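Local coordinates for protein putative glutathionylspermidine synthase (Methylobacillus flagellatus, PDB 3N6X) that is of unproven function but probably forms an amide bond at the expense of ATP, as a circularly permuted ATP-grasp ligase, at residues Glu110-Gly115 with Ser120-Ala125; Val147-Thr152 with Phe157-Asp162; Glu175-Met180 with Tyr191-Val196; Asp353-Val358 with Arg395-Pro400. All coordinates share one frame; numbering follows the deposited sequence.

Contact 1 (Glu110-Gly115 with Ser120-Ala125); sequences EIIKAG and SILANA
Ile-112 and Ile-121 lie where the backbones of the short helix 110-113 and the 3-10 segment after it come nearest, yet their CA atoms are still 8.9 Å apart. A short helix is followed here, after a brief loop, by a 3-10 segment within the circularly permuted ATP-grasp chain, and only side chains bridge the two. After helix 110-113, Gly-115 is the first residue to leave helical phi/psi, and its positive phi turns the chain aside while its N bonds to Ile-112 O at 2.9 Å. At the other end of the helix, Asp-104 accepts from the backbone N of Glu-110 and of Ile-111.

Ile-112 carries the contact from its side through one methyl. CG1 is anti to the carbonyl carbon (chi1 -60°) and the chain runs on extended, with chi2 at 172°, which puts CD1 at the far end of the branch and into the angle between two partners. One is Ile-121, whose CG2 branch, set between its own backbone N and carbonyl carbon, meets CD1 of Ile-112 at 3.8 Å. The neighbouring Leu-122 does not aim its CB at the helix, but its isobutyl end swings back to it. Beyond the pair, Ile-111 and Ile-121 both rest on Phe-101 of helix 81-105, which ties the two segments to the same support. The second touch on Ile-112 CD1 comes from Leu-122 CD2, at 4.0 Å and on the more exposed side.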
loop_
_atom_site.group_PDB
_atom_site.type_symbol
_atom_site.label_atom_id
_atom_site.label_comp_id
_atom_site.label_asym_id
_atom_site.label_seq_id
_atom_site.Cartn_x
_atom_site.Cartn_y
_atom_site.Cartn_z
ATOM N N GLU A 110 20.282 -9.138 -15.933
ATOM C CA GLU A 110 20.324 -10.587 -16.145
ATOM C C GLU A 110 18.966 -11.166 -16.561
ATOM O O GLU A 110 18.926 -12.074 -17.394
ATOM C CB GLU A 110 20.858 -11.322 -14.892
ATOM C CG GLU A 110 22.332 -11.067 -14.574
ATOM C CD GLU A 110 23.374 -11.411 -15.635
ATOM O OE1 GLU A 110 23.058 -12.180 -16.575
ATOM O OE2 GLU A 110 24.526 -10.934 -15.500
ATOM N N ILE A 111 17.853 -10.649 -15.969
ATOM C CA ILE A 111 16.496 -11.125 -16.271
ATOM C C ILE A 111 16.065 -10.784 -17.713
ATOM O O ILE A 111 15.226 -11.482 -18.276
ATOM C CB ILE A 111 15.460 -10.653 -15.200
ATOM C CG1 ILE A 111 14.168 -11.530 -15.248
ATOM C CG2 ILE A 111 15.151 -9.128 -15.340
ATOM C CD1 ILE A 111 13.288 -11.550 -13.961
ATOM N N ILE A 112 16.616 -9.690 -18.293
ATOM C CA ILE A 112 16.319 -9.300 -19.680
ATOM C C ILE A 112 17.140 -10.191 -20.639
ATOM O O ILE A 112 16.578 -10.755 -21.580
ATOM C CB ILE A 112 16.542 -7.777 -19.933
ATOM C CG1 ILE A 112 15.622 -6.914 -19.002
ATOM C CG2 ILE A 112 16.298 -7.435 -21.417
ATOM C CD1 ILE A 112 15.898 -5.351 -19.029
ATOM N N LYS A 113 18.446 -10.392 -20.327
ATOM C CA LYS A 113 19.339 -11.251 -21.110
ATOM C C LYS A 113 18.850 -12.706 -21.125
ATOM O O LYS A 113 19.082 -13.408 -22.110
ATOM C CB LYS A 113 20.788 -11.174 -20.579
ATOM C CG LYS A 113 21.386 -9.774 -20.673
ATOM C CD LYS A 113 22.722 -9.666 -19.947
ATOM C CE LYS A 113 23.391 -8.340 -20.224
ATOM N NZ LYS A 113 24.586 -8.134 -19.362
ATOM N N ALA A 114 18.173 -13.159 -20.028
ATOM C CA ALA A 114 17.616 -14.512 -19.931
ATOM C C ALA A 114 16.268 -14.645 -20.695
ATOM O O ALA A 114 15.696 -15.742 -20.751
ATOM C CB ALA A 114 17.446 -14.919 -18.470
ATOM N N GLY A 115 15.795 -13.536 -21.270
ATOM C CA GLY A 115 14.562 -13.490 -22.055
ATOM C C GLY A 115 13.270 -13.504 -21.252
ATOM O O GLY A 115 12.180 -13.456 -21.839
ATOM N N SER A 120 11.386 -4.281 -23.826
ATOM C CA SER A 120 10.430 -3.173 -23.952
ATOM C C SER A 120 10.220 -2.448 -22.625
ATOM O O SER A 120 9.819 -1.283 -22.624
ATOM C CB SER A 120 9.100 -3.663 -24.514
ATOM O OG SER A 120 8.582 -4.752 -23.771
ATOM N N ILE A 121 10.568 -3.111 -21.493
ATOM C CA ILE A 121 10.512 -2.506 -20.152
ATOM C C ILE A 121 11.368 -1.217 -20.097
ATOM O O ILE A 121 11.069 -0.312 -19.326
ATOM C CB ILE A 121 10.928 -3.545 -19.046
ATOM C CG1 ILE A 121 10.476 -3.091 -17.658
ATOM C CG2 ILE A 121 12.443 -3.847 -19.068
ATOM C CD1 ILE A 121 10.036 -4.175 -16.802
ATOM N N LEU A 122 12.411 -1.143 -20.934
ATOM C CA LEU A 122 13.320 0.006 -20.998
ATOM C C LEU A 122 12.675 1.228 -21.682
ATOM O O LEU A 122 13.255 2.313 -21.664
ATOM C CB LEU A 122 14.647 -0.388 -21.677
ATOM C CG LEU A 122 15.375 -1.593 -21.070
ATOM C CD1 LEU A 122 16.668 -1.880 -21.814
ATOM C CD2 LEU A 122 15.660 -1.382 -19.593
ATOM N N ALA A 123 11.460 1.050 -22.262
ATOM C CA ALA A 123 10.680 2.148 -22.855
ATOM C C ALA A 123 9.825 2.823 -21.772
ATOM O O ALA A 123 9.278 3.902 -22.001
ATOM C CB ALA A 123 9.785 1.622 -23.977
ATOM N N ASN A 124 9.726 2.192 -20.585
ATOM C CA ASN A 124 8.944 2.709 -19.473
ATOM C C ASN A 124 9.522 4.010 -18.937
ATOM O O ASN A 124 10.724 4.091 -18.671
ATOM C CB ASN A 124 8.830 1.671 -18.364
ATOM C CG ASN A 124 7.623 1.862 -17.498
ATOM O OD1 ASN A 124 7.415 2.923 -16.892
ATOM N ND2 ASN A 124 6.791 0.842 -17.429
ATOM N N ALA A 125 8.653 5.035 -18.782
ATOM C CA ALA A 125 9.024 6.373 -18.288
ATOM C C ALA A 125 9.498 6.316 -16.856
ATOM O O ALA A 125 10.245 7.194 -16.415
ATOM C CB ALA A 125 7.833 7.311 -18.392
#

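Contact 2 (Val147-Thr152 with Phe157-Asp162); sequences VDLVRT and FYVLED
Asp-148 takes the shortest bond of this antiparallel beta hairpin, its O receiving Leu-160 N at 2.7 Å, and its own N gives to Glu-161 O at 3.0 Å. Leu-160 and Glu-161 thus both face Asp-148, and the helical backbone angles of Leu-160 mark a beta bulge. Further along, Val-150 and Tyr-158 form a regular hydrogen-bonded pair, with Tyr-158 N reaching Val-150 O at 2.9 Å. The Asp-148 carboxylate lies alongside that of Glu-161, but OD1 is held by a salt bridge to Arg-430 and OD2 by Asn-163, which probably offsets the closeness of like charges.

On the face turned to helix 81-105, Val-159 CG2 meets Leu-149 CD2 at 3.5 Å, while CG1 touches Val-147. Arg-151 then stretches over Phe-157: with CG anti to the backbone N (chi1 -165°) and the chain extended, CG stands 3.9 Å from the ring centroid as a CH-pi contact. Its guanidinium lies 30° from the ring plane and goes on to Glu-12 and Glu-83, and to the carbonyls of Gly-153 and Glu-154. With an alanine at Phe-157, the Arg-151 methylenes would probably lose the ring they lie on, and a gap would open beside the chain. On the other face, Val-150 CG1 packs against Leu-160, and Thr-152 OG1 sits in the plane of the Tyr-158 ring, 3.2 Å from CE2.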
loop_
_atom_site.group_PDB
_atom_site.type_symbol
_atom_site.label_atom_id
_atom_site.label_comp_id
_atom_site.label_asym_id
_atom_site.label_seq_id
_atom_site.Cartn_x
_atom_site.Cartn_y
_atom_site.Cartn_z
ATOM N N VAL A 147 1.488 -3.639 -0.192
ATOM C CA VAL A 147 0.989 -4.755 -1.005
ATOM C C VAL A 147 -0.515 -4.825 -0.850
ATOM O O VAL A 147 -0.990 -5.141 0.229
ATOM C CB VAL A 147 1.662 -6.116 -0.590
ATOM C CG1 VAL A 147 1.234 -7.249 -1.517
ATOM C CG2 VAL A 147 3.188 -5.998 -0.549
ATOM N N ASP A 148 -1.268 -4.531 -1.908
ATOM C CA ASP A 148 -2.729 -4.600 -1.820
ATOM C C ASP A 148 -3.216 -6.042 -2.015
ATOM O O ASP A 148 -2.957 -6.653 -3.052
ATOM C CB ASP A 148 -3.402 -3.604 -2.790
ATOM C CG ASP A 148 -3.100 -2.139 -2.448
ATOM O OD1 ASP A 148 -3.225 -1.767 -1.258
ATOM O OD2 ASP A 148 -2.726 -1.373 -3.373
ATOM N N LEU A 149 -3.854 -6.601 -0.983
ATOM C CA LEU A 149 -4.282 -8.004 -0.969
ATOM C C LEU A 149 -5.771 -8.151 -0.862
ATOM O O LEU A 149 -6.423 -7.391 -0.145
ATOM C CB LEU A 149 -3.636 -8.754 0.213
ATOM C CG LEU A 149 -2.134 -8.807 0.235
ATOM C CD1 LEU A 149 -1.636 -9.082 1.626
ATOM C CD2 LEU A 149 -1.617 -9.857 -0.716
ATOM N N VAL A 150 -6.304 -9.201 -1.492
ATOM C CA VAL A 150 -7.718 -9.565 -1.408
ATOM C C VAL A 150 -7.824 -11.046 -1.087
ATOM O O VAL A 150 -6.918 -11.819 -1.417
ATOM C CB VAL A 150 -8.544 -9.175 -2.666
ATOM C CG1 VAL A 150 -8.589 -7.662 -2.853
ATOM C CG2 VAL A 150 -8.033 -9.879 -3.926
ATOM N N ARG A 151 -8.895 -11.433 -0.406
ATOM C CA ARG A 151 -9.119 -12.821 -0.005
ATOM C C ARG A 151 -10.309 -13.406 -0.784
ATOM O O ARG A 151 -11.291 -12.705 -1.008
ATOM C CB ARG A 151 -9.388 -12.876 1.498
ATOM C CG ARG A 151 -9.285 -14.254 2.089
ATOM C CD ARG A 151 -9.623 -14.235 3.561
ATOM N NE ARG A 151 -9.342 -15.523 4.195
ATOM C CZ ARG A 151 -9.191 -15.686 5.504
ATOM N NH1 ARG A 151 -9.291 -14.647 6.327
ATOM N NH2 ARG A 151 -8.930 -16.886 6.001
ATOM N N THR A 152 -10.208 -14.664 -1.227
ATOM C CA THR A 152 -11.320 -15.317 -1.929
ATOM C C THR A 152 -11.795 -16.581 -1.191
ATOM O O THR A 152 -12.932 -17.020 -1.384
ATOM C CB THR A 152 -10.995 -15.569 -3.418
ATOM O OG1 THR A 152 -9.780 -16.312 -3.525
ATOM C CG2 THR A 152 -10.909 -14.278 -4.231
ATOM N N PHE A 157 -5.391 -15.975 -1.173
ATOM C CA PHE A 157 -5.074 -14.544 -1.183
ATOM C C PHE A 157 -4.445 -14.126 -2.504
ATOM O O PHE A 157 -3.565 -14.825 -3.014
ATOM C CB PHE A 157 -4.127 -14.186 -0.027
ATOM C CG PHE A 157 -4.808 -14.036 1.308
ATOM C CD1 PHE A 157 -5.345 -12.813 1.699
ATOM C CD2 PHE A 157 -4.898 -15.110 2.187
ATOM C CE1 PHE A 157 -5.977 -12.673 2.940
ATOM C CE2 PHE A 157 -5.532 -14.970 3.426
ATOM C CZ PHE A 157 -6.065 -13.752 3.797
ATOM N N TYR A 158 -4.856 -12.959 -3.037
ATOM C CA TYR A 158 -4.320 -12.423 -4.292
ATOM C C TYR A 158 -3.710 -11.046 -4.109
ATOM O O TYR A 158 -4.332 -10.180 -3.489
ATOM C CB TYR A 158 -5.419 -12.335 -5.358
ATOM C CG TYR A 158 -5.939 -13.670 -5.818
ATOM C CD1 TYR A 158 -5.365 -14.328 -6.903
ATOM C CD2 TYR A 158 -7.057 -14.245 -5.225
ATOM C CE1 TYR A 158 -5.868 -15.545 -7.359
ATOM C CE2 TYR A 158 -7.551 -15.475 -5.652
ATOM C CZ TYR A 158 -6.970 -16.111 -6.736
ATOM O OH TYR A 158 -7.471 -17.319 -7.161
ATOM N N VAL A 159 -2.537 -10.800 -4.728
ATOM C CA VAL A 159 -1.943 -9.453 -4.726
ATOM C C VAL A 159 -2.570 -8.670 -5.876
ATOM O O VAL A 159 -2.398 -9.046 -7.029
ATOM C CB VAL A 159 -0.393 -9.466 -4.844
ATOM C CG1 VAL A 159 0.159 -8.044 -4.917
ATOM C CG2 VAL A 159 0.246 -10.245 -3.700
ATOM N N LEU A 160 -3.316 -7.611 -5.572
ATOM C CA LEU A 160 -3.935 -6.784 -6.616
ATOM C C LEU A 160 -2.931 -5.829 -7.253
ATOM O O LEU A 160 -3.049 -5.517 -8.439
ATOM C CB LEU A 160 -5.093 -5.949 -6.032
ATOM C CG LEU A 160 -6.468 -6.594 -5.939
ATOM C CD1 LEU A 160 -7.514 -5.541 -5.732
ATOM C CD2 LEU A 160 -6.806 -7.361 -7.185
ATOM N N GLU A 161 -2.002 -5.292 -6.445
ATOM C CA GLU A 161 -1.092 -4.234 -6.875
ATOM C C GLU A 161 0.061 -4.091 -5.896
ATOM O O GLU A 161 -0.111 -4.345 -4.706
ATOM C CB GLU A 161 -1.879 -2.898 -6.925
ATOM C CG GLU A 161 -1.210 -1.776 -7.698
ATOM C CD GLU A 161 -2.053 -0.520 -7.823
ATOM O OE1 GLU A 161 -2.996 -0.348 -7.017
ATOM O OE2 GLU A 161 -1.769 0.293 -8.734
ATOM N N ASP A 162 1.218 -3.603 -6.386
ATOM C CA ASP A 162 2.381 -3.292 -5.550
ATOM C C ASP A 162 2.508 -1.753 -5.443
ATOM O O ASP A 162 2.143 -1.055 -6.383
ATOM C CB ASP A 162 3.661 -3.915 -6.155
ATOM C CG ASP A 162 3.602 -5.437 -6.296
ATOM O OD1 ASP A 162 3.555 -6.130 -5.253
ATOM O OD2 ASP A 162 3.636 -5.933 -7.450
#

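Contact 3 (Glu175-Met180 with Tyr191-Val196); sequences ENRKMM and YPVAPV
Arg-177 meets Val-193 where the loop 191-196 of this ATP-grasp chain, after an inverse gamma turn centred on Pro-192, passes helix 170-183. Val-193 CG1 comes in 3.3 Å above one face of the guanidinium, toward its rim. Arg-177 can fold to this place because, after a first step anti to the backbone N, its chain bends at chi2 (60°) and chi3 (47°). Its NE forms a salt bridge with Asp-468 of strand 464-471, NH1 meets a glycerol probably left from crystallisation, and Trp-470 of that strand touches both Arg-177 and Val-193.

Next, Ala-194 turns its CB away and offers its O, which Arg-177 NH1 reaches at 3.0 Å with an N-H...O angle of 146°. A water strengthens the grip: it accepts from Arg-177 NH2 and donates to Ala-194 O at 2.8 Å, so this carbonyl receives two bonds. A leucine in place of Arg-177 would probably leave Asp-468 without its ion pair and Ala-194 O without its direct donor. Pro-195 CA lies near the guanidinium edge. Last in sequence, Val-196 CG2 lies over the opposite face, toward its rim, and also rests 3.8 Å from Arg-177 CB.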
loop_
_atom_site.group_PDB
_atom_site.type_symbol
_atom_site.label_atom_id
_atom_site.label_comp_id
_atom_site.label_asym_id
_atom_site.label_seq_id
_atom_site.Cartn_x
_atom_site.Cartn_y
_atom_site.Cartn_z
ATOM N N GLU A 175 -4.017 4.926 13.819
ATOM C CA GLU A 175 -5.156 5.605 14.456
ATOM C C GLU A 175 -6.358 4.714 14.647
ATOM O O GLU A 175 -7.096 4.898 15.610
ATOM C CB GLU A 175 -5.542 6.893 13.693
ATOM C CG GLU A 175 -4.578 8.054 13.949
ATOM C CD GLU A 175 -4.299 8.363 15.419
ATOM O OE1 GLU A 175 -5.269 8.474 16.209
ATOM O OE2 GLU A 175 -3.105 8.459 15.783
ATOM N N ASN A 176 -6.573 3.747 13.745
ATOM C CA ASN A 176 -7.707 2.839 13.885
ATOM C C ASN A 176 -7.526 1.942 15.085
ATOM O O ASN A 176 -8.496 1.674 15.787
ATOM C CB ASN A 176 -7.942 2.020 12.614
ATOM C CG ASN A 176 -8.495 2.826 11.474
ATOM O OD1 ASN A 176 -8.917 3.974 11.639
ATOM N ND2 ASN A 176 -8.442 2.265 10.273
ATOM N N ARG A 177 -6.275 1.539 15.378
ATOM C CA ARG A 177 -6.000 0.723 16.565
ATOM C C ARG A 177 -6.268 1.535 17.845
ATOM O O ARG A 177 -6.945 1.045 18.757
ATOM C CB ARG A 177 -4.554 0.182 16.560
ATOM C CG ARG A 177 -4.179 -0.552 17.870
ATOM C CD ARG A 177 -5.080 -1.773 18.142
ATOM N NE ARG A 177 -5.228 -2.615 16.947
ATOM C CZ ARG A 177 -4.323 -3.499 16.544
ATOM N NH1 ARG A 177 -3.238 -3.727 17.273
ATOM N NH2 ARG A 177 -4.503 -4.175 15.425
ATOM N N LYS A 178 -5.732 2.777 17.895
ATOM C CA LYS A 178 -5.878 3.704 19.013
ATOM C C LYS A 178 -7.377 3.975 19.306
ATOM O O LYS A 178 -7.781 3.958 20.461
ATOM C CB LYS A 178 -5.122 5.008 18.699
ATOM C CG LYS A 178 -4.899 5.907 19.898
ATOM C CD LYS A 178 -4.235 7.233 19.498
ATOM C CE LYS A 178 -4.560 8.347 20.472
ATOM N NZ LYS A 178 -3.330 9.004 20.997
HETATM N N MSE A 179 -8.196 4.113 18.241
HETATM C CA MSE A 179 -9.652 4.333 18.305
HETATM C C MSE A 179 -10.380 3.131 18.934
HETATM O O MSE A 179 -11.233 3.319 19.809
HETATM C CB MSE A 179 -10.198 4.623 16.885
HETATM C CG MSE A 179 -11.728 4.724 16.807
HETATM SE SE MSE A 179 -12.437 6.140 17.963
HETATM C CE MSE A 179 -12.195 7.580 16.818
HETATM N N MSE A 180 -10.041 1.893 18.481
HETATM C CA MSE A 180 -10.634 0.648 18.977
HETATM C C MSE A 180 -10.302 0.423 20.446
HETATM O O MSE A 180 -11.157 -0.041 21.204
HETATM C CB MSE A 180 -10.154 -0.559 18.139
HETATM C CG MSE A 180 -10.762 -0.608 16.744
HETATM SE SE MSE A 180 -12.669 -1.040 16.687
HETATM C CE MSE A 180 -12.631 -2.770 17.445
ATOM N N TYR A 191 -9.161 -10.917 23.153
ATOM C CA TYR A 191 -8.342 -11.349 22.011
ATOM C C TYR A 191 -6.855 -11.040 22.227
ATOM O O TYR A 191 -6.511 -9.929 22.658
ATOM C CB TYR A 191 -8.808 -10.681 20.720
ATOM C CG TYR A 191 -10.011 -11.326 20.081
ATOM C CD1 TYR A 191 -9.866 -12.360 19.160
ATOM C CD2 TYR A 191 -11.294 -10.836 20.314
ATOM C CE1 TYR A 191 -10.969 -12.931 18.534
ATOM C CE2 TYR A 191 -12.406 -11.387 19.678
ATOM C CZ TYR A 191 -12.238 -12.437 18.789
ATOM O OH TYR A 191 -13.329 -12.986 18.160
ATOM N N PRO A 192 -5.946 -11.985 21.855
ATOM C CA PRO A 192 -4.504 -11.693 21.956
ATOM C C PRO A 192 -4.016 -10.905 20.721
ATOM O O PRO A 192 -3.332 -11.460 19.851
ATOM C CB PRO A 192 -3.874 -13.089 22.040
ATOM C CG PRO A 192 -4.812 -13.976 21.281
ATOM C CD PRO A 192 -6.189 -13.333 21.286
ATOM N N VAL A 193 -4.391 -9.606 20.637
ATOM C CA VAL A 193 -4.071 -8.754 19.487
ATOM C C VAL A 193 -2.624 -8.265 19.522
ATOM O O VAL A 193 -2.199 -7.678 20.517
ATOM C CB VAL A 193 -5.092 -7.585 19.321
ATOM C CG1 VAL A 193 -4.809 -6.774 18.048
ATOM C CG2 VAL A 193 -6.525 -8.107 19.322
ATOM N N ALA A 194 -1.857 -8.524 18.434
ATOM C CA ALA A 194 -0.466 -8.062 18.327
ATOM C C ALA A 194 -0.430 -6.530 18.166
ATOM O O ALA A 194 -1.297 -5.968 17.497
ATOM C CB ALA A 194 0.223 -8.728 17.148
ATOM N N PRO A 195 0.523 -5.829 18.835
ATOM C CA PRO A 195 0.556 -4.356 18.736
ATOM C C PRO A 195 1.120 -3.844 17.406
ATOM O O PRO A 195 1.823 -4.576 16.714
ATOM C CB PRO A 195 1.437 -3.955 19.913
ATOM C CG PRO A 195 2.378 -5.094 20.074
ATOM C CD PRO A 195 1.606 -6.337 19.712
ATOM N N VAL A 196 0.833 -2.563 17.067
ATOM C CA VAL A 196 1.269 -1.948 15.801
ATOM C C VAL A 196 2.012 -0.631 16.004
ATOM O O VAL A 196 2.697 -0.168 15.082
ATOM C CB VAL A 196 0.081 -1.755 14.805
ATOM C CG1 VAL A 196 -0.419 -3.090 14.270
ATOM C CG2 VAL A 196 -1.056 -0.956 15.439
HETATM O O HOH W 1 -2.628 -6.416 15.128
#

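Contact 4 (Asp353-Val358 with Arg395-Pro400); sequences DDLKYV and RILANP
The shortest sound polar bond here is internal to helix 352-360, Val-358 N to Asp-354 O at 2.9 Å, and it belongs to the turn that carries Leu-355 onto Ile-396 and Pro-400. Between the segments themselves the contact is wholly apolar. In the partner segment, Asn-399 N bonds to Ile-396 O at 3.0 Å as helix 386-398 gives out, and the chain then turns so that Pro-400 also faces Leu-355.

Leu-355 carries this contact. Its CG is anti to the backbone N (chi1 180°), which directs the isobutyl group toward Ile-396 and Pro-400; CD1 meets Ile-396 while both methyls touch the proline. The side chains of Leu-355 and Ile-396 slide past each other in opposite directions, CD1 of the leucine meeting CG2 of the isoleucine at 3.7 Å. CD2 lies against the proline ring, 3.8 Å from Pro-400 CB, with CD1 almost as near to the same carbon. Leu-397 adds a looser touch on the exposed side, its CD2 being 4.3 Å from Leu-355 CD2.

Below this meeting point the two helices share a floor. Ile-396 and Val-358 both reach Val-367 of strand 365-369, and Leu-349 touches Leu-355, Val-358 and Ile-396. Two helices side by side on one face of a four-stranded antiparallel sheet make a two-layer alpha/beta sandwich, consistent with the small alpha+beta subdomain that helps to enclose ATP in ATP-grasp enzymes.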
loop_
_atom_site.group_PDB
_atom_site.type_symbol
_atom_site.label_atom_id
_atom_site.label_comp_id
_atom_site.label_asym_id
_atom_site.label_seq_id
_atom_site.Cartn_x
_atom_site.Cartn_y
_atom_site.Cartn_z
ATOM N N ASP A 353 -4.220 -7.078 -28.418
ATOM C CA ASP A 353 -4.799 -8.385 -28.080
ATOM C C ASP A 353 -5.655 -8.300 -26.828
ATOM O O ASP A 353 -6.727 -8.906 -26.772
ATOM C CB ASP A 353 -3.693 -9.443 -27.891
ATOM C CG ASP A 353 -2.899 -9.776 -29.151
ATOM O OD1 ASP A 353 -3.238 -9.235 -30.230
ATOM O OD2 ASP A 353 -1.954 -10.583 -29.058
ATOM N N ASP A 354 -5.182 -7.539 -25.824
ATOM C CA ASP A 354 -5.889 -7.351 -24.557
ATOM C C ASP A 354 -7.118 -6.477 -24.740
ATOM O O ASP A 354 -8.188 -6.829 -24.246
ATOM C CB ASP A 354 -4.944 -6.764 -23.486
ATOM C CG ASP A 354 -3.922 -7.757 -22.931
ATOM O OD1 ASP A 354 -3.725 -8.821 -23.551
ATOM O OD2 ASP A 354 -3.302 -7.450 -21.904
ATOM N N LEU A 355 -6.987 -5.366 -25.508
ATOM C CA LEU A 355 -8.109 -4.481 -25.807
ATOM C C LEU A 355 -9.222 -5.246 -26.548
ATOM O O LEU A 355 -10.385 -5.113 -26.196
ATOM C CB LEU A 355 -7.626 -3.272 -26.640
ATOM C CG LEU A 355 -8.695 -2.234 -27.031
ATOM C CD1 LEU A 355 -9.369 -1.650 -25.812
ATOM C CD2 LEU A 355 -8.097 -1.148 -27.855
ATOM N N LYS A 356 -8.849 -6.095 -27.524
ATOM C CA LYS A 356 -9.814 -6.894 -28.284
ATOM C C LYS A 356 -10.585 -7.835 -27.362
ATOM O O LYS A 356 -11.815 -7.879 -27.422
ATOM C CB LYS A 356 -9.111 -7.678 -29.398
ATOM C CG LYS A 356 -9.976 -8.775 -30.020
ATOM C CD LYS A 356 -9.297 -9.444 -31.205
ATOM C CE LYS A 356 -8.011 -10.146 -30.851
ATOM N NZ LYS A 356 -7.436 -10.844 -32.025
ATOM N N TYR A 357 -9.862 -8.560 -26.483
ATOM C CA TYR A 357 -10.475 -9.506 -25.552
ATOM C C TYR A 357 -11.403 -8.808 -24.581
ATOM O O TYR A 357 -12.542 -9.235 -24.420
ATOM C CB TYR A 357 -9.401 -10.324 -24.788
ATOM C CG TYR A 357 -10.010 -11.352 -23.861
ATOM C CD1 TYR A 357 -10.354 -11.024 -22.551
ATOM C CD2 TYR A 357 -10.334 -12.627 -24.319
ATOM C CE1 TYR A 357 -10.972 -11.948 -21.713
ATOM C CE2 TYR A 357 -10.940 -13.563 -23.485
ATOM C CZ TYR A 357 -11.266 -13.216 -22.185
ATOM O OH TYR A 357 -11.882 -14.130 -21.368
ATOM N N VAL A 358 -10.918 -7.743 -23.923
ATOM C CA VAL A 358 -11.690 -7.013 -22.921
ATOM C C VAL A 358 -13.003 -6.464 -23.475
ATOM O O VAL A 358 -14.044 -6.703 -22.881
ATOM C CB VAL A 358 -10.847 -5.933 -22.198
ATOM C CG1 VAL A 358 -11.712 -5.101 -21.248
ATOM C CG2 VAL A 358 -9.690 -6.569 -21.445
ATOM N N ARG A 395 -15.860 5.108 -23.593
ATOM C CA ARG A 395 -14.900 5.727 -22.656
ATOM C C ARG A 395 -13.509 5.065 -22.811
ATOM O O ARG A 395 -12.496 5.768 -22.955
ATOM C CB ARG A 395 -15.408 5.600 -21.207
ATOM C CG ARG A 395 -14.711 6.535 -20.218
ATOM C CD ARG A 395 -15.063 6.203 -18.772
ATOM N NE ARG A 395 -16.422 6.615 -18.422
ATOM N N ILE A 396 -13.483 3.716 -22.875
ATOM C CA ILE A 396 -12.252 2.954 -23.094
ATOM C C ILE A 396 -11.599 3.346 -24.426
ATOM O O ILE A 396 -10.429 3.701 -24.443
ATOM C CB ILE A 396 -12.510 1.418 -23.009
ATOM C CG1 ILE A 396 -12.814 0.981 -21.553
ATOM C CG2 ILE A 396 -11.326 0.629 -23.605
ATOM C CD1 ILE A 396 -13.400 -0.429 -21.418
ATOM N N LEU A 397 -12.360 3.300 -25.534
ATOM C CA LEU A 397 -11.801 3.591 -26.868
ATOM C C LEU A 397 -11.323 5.022 -27.065
ATOM O O LEU A 397 -10.468 5.271 -27.923
ATOM C CB LEU A 397 -12.738 3.118 -27.991
ATOM C CG LEU A 397 -12.829 1.590 -28.104
ATOM C CD1 LEU A 397 -14.113 1.169 -28.707
ATOM C CD2 LEU A 397 -11.650 1.019 -28.864
ATOM N N ALA A 398 -11.791 5.951 -26.195
ATOM C CA ALA A 398 -11.338 7.341 -26.202
ATOM C C ALA A 398 -9.882 7.436 -25.699
ATOM O O ALA A 398 -9.146 8.321 -26.136
ATOM C CB ALA A 398 -12.254 8.189 -25.343
ATOM N N ASN A 399 -9.453 6.478 -24.815
ATOM C CA ASN A 399 -8.075 6.395 -24.287
ATOM C C ASN A 399 -7.784 4.975 -23.736
ATOM O O ASN A 399 -7.748 4.791 -22.517
ATOM C CB ASN A 399 -7.848 7.457 -23.190
ATOM C CG ASN A 399 -6.393 7.752 -22.904
ATOM O OD1 ASN A 399 -5.470 7.204 -23.532
ATOM N ND2 ASN A 399 -6.158 8.655 -21.969
ATOM N N PRO A 400 -7.607 3.949 -24.620
ATOM C CA PRO A 400 -7.437 2.562 -24.120
ATOM C C PRO A 400 -6.200 2.307 -23.255
ATOM O O PRO A 400 -6.285 1.531 -22.301
ATOM C CB PRO A 400 -7.433 1.718 -25.401
ATOM C CG PRO A 400 -7.043 2.666 -26.471
ATOM C CD PRO A 400 -7.637 3.982 -26.095
#

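In the fold
Contact 2 lies deepest, its centre about 10 Å from that of the chain, where a hairpin within the large mixed sheet combines backbone bonds with buried side chains, and its charged groups find their opposite charges outside the two segments. The other three are peripheral. Contacts 1 and 4 are small and wholly apolar, each centred on one aliphatic side chain: contact 1 joins a short helix and the 3-10 segment a few residues after it, whereas contact 4 brings together two helices separated in sequence by strands. Contact 3 instead depends on a charged group and a water. Its strand partner 464-471 and the hairpin of contact 2 belong to the same mixed sheet. Contacts 3 and 4 lie on opposite sides of the chain's centre.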